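Local coordinates for protein fimbrial subunit type 1 (Actinomyces oris, PDB 3UXF) that forms the main structural subunit of the bacterium's type 1 fimbriae, which are anchored to its cell wall, at residues 353-358 against 419-424. Sequence-based numbering, arbitrary orientation.
Sequences YGKVIL and TVEINY. Unlike the reference sequence in segment 353-358: Ile357 (reference Val).
Val356 and Ile422 exchange both backbone hydrogen bonds, and Leu358 does the same with Val420, so the two strands run antiparallel as neighbours in a sheet of the prealbumin-like domain. All four bonds are close to straight, that from Val420 N to Leu358 O the most bent. On the buried face Val356 CB meets Ile422 CB at 4.0 Å and Leu358 CB rests on Val420 CG1 at 3.9 Å. Leu447, from strand 444-451, covers Leu358 and Ile422 and ties this sheet to the other layer of the sandwich.

The opposite face, more exposed, is mostly polar: Lys355, Glu421 and Asn423 share it with Ile357. Lys355 runs alongside Asn423, then bends at its last two torsions (chi3 -48°, chi4 -78°), bringing NZ 3.0 Å from Asn423 OD1. Glu421 OE1 lies 2.9 Å from the same NZ. It meets both oxygens from above their planes. Asn423 ND2 also donates to Glu421 OE1, 3.3 Å away, lying on its anti lone pair. A water links Lys355 NZ to Tyr424 OH; the peptide bond between Asn423 and Tyr424 is cis, and Asn423 CB lies over one face of the Tyr424 ring. Two donors on one carboxylate oxygen would probably stabilise its negative charge, while amide oxygen, carboxylate and water probably restrain the ammonium group.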
# COMPACT_ATOMS: atom_id res chain seq x y z
N TYR A 353 -18.34 -5.43 -0.76
CA TYR A 353 -19.76 -5.09 -0.80
C TYR A 353 -20.57 -6.35 -1.04
O TYR A 353 -20.21 -7.18 -1.89
CB TYR A 353 -20.05 -4.07 -1.93
CG TYR A 353 -19.64 -2.66 -1.63
CD1 TYR A 353 -18.35 -2.20 -1.91
CD2 TYR A 353 -20.53 -1.78 -1.01
CE1 TYR A 353 -17.96 -0.90 -1.59
CE2 TYR A 353 -20.16 -0.48 -0.70
CZ TYR A 353 -18.88 -0.05 -0.99
OH TYR A 353 -18.49 1.24 -0.72
N GLY A 354 -21.65 -6.50 -0.28
CA GLY A 354 -22.48 -7.69 -0.41
C GLY A 354 -23.92 -7.41 -0.82
O GLY A 354 -24.49 -6.35 -0.58
N LYS A 355 -24.52 -8.40 -1.47
CA LYS A 355 -25.95 -8.38 -1.79
C LYS A 355 -26.74 -8.83 -0.59
O LYS A 355 -26.31 -9.75 0.11
CB LYS A 355 -26.18 -9.38 -2.93
CG LYS A 355 -27.67 -9.62 -3.23
CD LYS A 355 -27.90 -10.63 -4.39
CE LYS A 355 -27.05 -10.31 -5.61
NZ LYS A 355 -27.62 -9.18 -6.40
N VAL A 356 -27.88 -8.20 -0.32
CA VAL A 356 -28.81 -8.69 0.68
C VAL A 356 -30.06 -9.14 -0.05
O VAL A 356 -30.58 -8.40 -0.88
CB VAL A 356 -29.19 -7.58 1.68
CG1 VAL A 356 -30.27 -8.05 2.61
CG2 VAL A 356 -27.91 -7.14 2.46
N ILE A 357 -30.54 -10.35 0.23
CA ILE A 357 -31.84 -10.76 -0.30
C ILE A 357 -32.83 -10.76 0.86
O ILE A 357 -32.63 -11.50 1.82
CB ILE A 357 -31.82 -12.16 -0.95
CG1 ILE A 357 -30.87 -12.15 -2.14
CG2 ILE A 357 -33.19 -12.51 -1.46
CD1 ILE A 357 -30.58 -13.57 -2.72
N LEU A 358 -33.85 -9.90 0.78
CA LEU A 358 -34.82 -9.78 1.86
C LEU A 358 -36.02 -10.61 1.44
O LEU A 358 -36.61 -10.36 0.39
CB LEU A 358 -35.18 -8.30 2.01
CG LEU A 358 -36.07 -7.86 3.18
CD1 LEU A 358 -36.07 -6.32 3.25
CD2 LEU A 358 -37.49 -8.35 3.03
N THR A 419 -40.02 -10.96 -2.27
CA THR A 419 -38.58 -10.71 -2.01
C THR A 419 -38.13 -9.41 -2.61
O THR A 419 -38.75 -8.86 -3.52
CB THR A 419 -37.71 -11.83 -2.60
OG1 THR A 419 -37.83 -11.78 -4.03
CG2 THR A 419 -38.14 -13.18 -2.08
N VAL A 420 -37.00 -8.90 -2.13
CA VAL A 420 -36.37 -7.76 -2.81
C VAL A 420 -34.88 -7.85 -2.54
O VAL A 420 -34.47 -8.29 -1.46
CB VAL A 420 -36.92 -6.38 -2.36
CG1 VAL A 420 -36.68 -6.12 -0.87
CG2 VAL A 420 -36.33 -5.24 -3.21
N GLU A 421 -34.09 -7.48 -3.53
CA GLU A 421 -32.63 -7.42 -3.32
C GLU A 421 -32.22 -6.01 -2.95
O GLU A 421 -32.72 -5.03 -3.51
CB GLU A 421 -31.87 -7.85 -4.58
CG GLU A 421 -32.18 -9.27 -4.96
CD GLU A 421 -31.28 -9.84 -6.02
OE1 GLU A 421 -30.53 -9.08 -6.67
OE2 GLU A 421 -31.31 -11.08 -6.18
N ILE A 422 -31.32 -5.92 -1.98
CA ILE A 422 -30.74 -4.65 -1.59
C ILE A 422 -29.27 -4.73 -2.01
O ILE A 422 -28.44 -5.42 -1.39
CB ILE A 422 -30.89 -4.41 -0.09
CG1 ILE A 422 -32.39 -4.41 0.27
CG2 ILE A 422 -30.23 -3.09 0.28
CD1 ILE A 422 -32.66 -4.29 1.74
N ASN A 423 -28.95 -4.05 -3.12
CA ASN A 423 -27.64 -4.16 -3.75
C ASN A 423 -26.96 -2.82 -3.80
O ASN A 423 -27.47 -1.94 -4.50
CB ASN A 423 -27.80 -4.59 -5.21
CG ASN A 423 -28.45 -5.95 -5.38
OD1 ASN A 423 -28.26 -6.85 -4.54
ND2 ASN A 423 -29.20 -6.12 -6.44
N TYR A 424 -25.82 -2.60 -3.13
CA TYR A 424 -25.12 -3.55 -2.29
C TYR A 424 -24.63 -2.79 -1.06
O TYR A 424 -24.50 -1.58 -1.10
CB TYR A 424 -23.91 -4.12 -3.03
CG TYR A 424 -24.24 -4.69 -4.39
CD1 TYR A 424 -24.58 -6.02 -4.54
CD2 TYR A 424 -24.22 -3.89 -5.52
CE1 TYR A 424 -24.88 -6.55 -5.77
CE2 TYR A 424 -24.53 -4.41 -6.77
CZ TYR A 424 -24.86 -5.74 -6.88
OH TYR A 424 -25.16 -6.27 -8.11
O HOH W 1 -26.19 -8.61 -8.80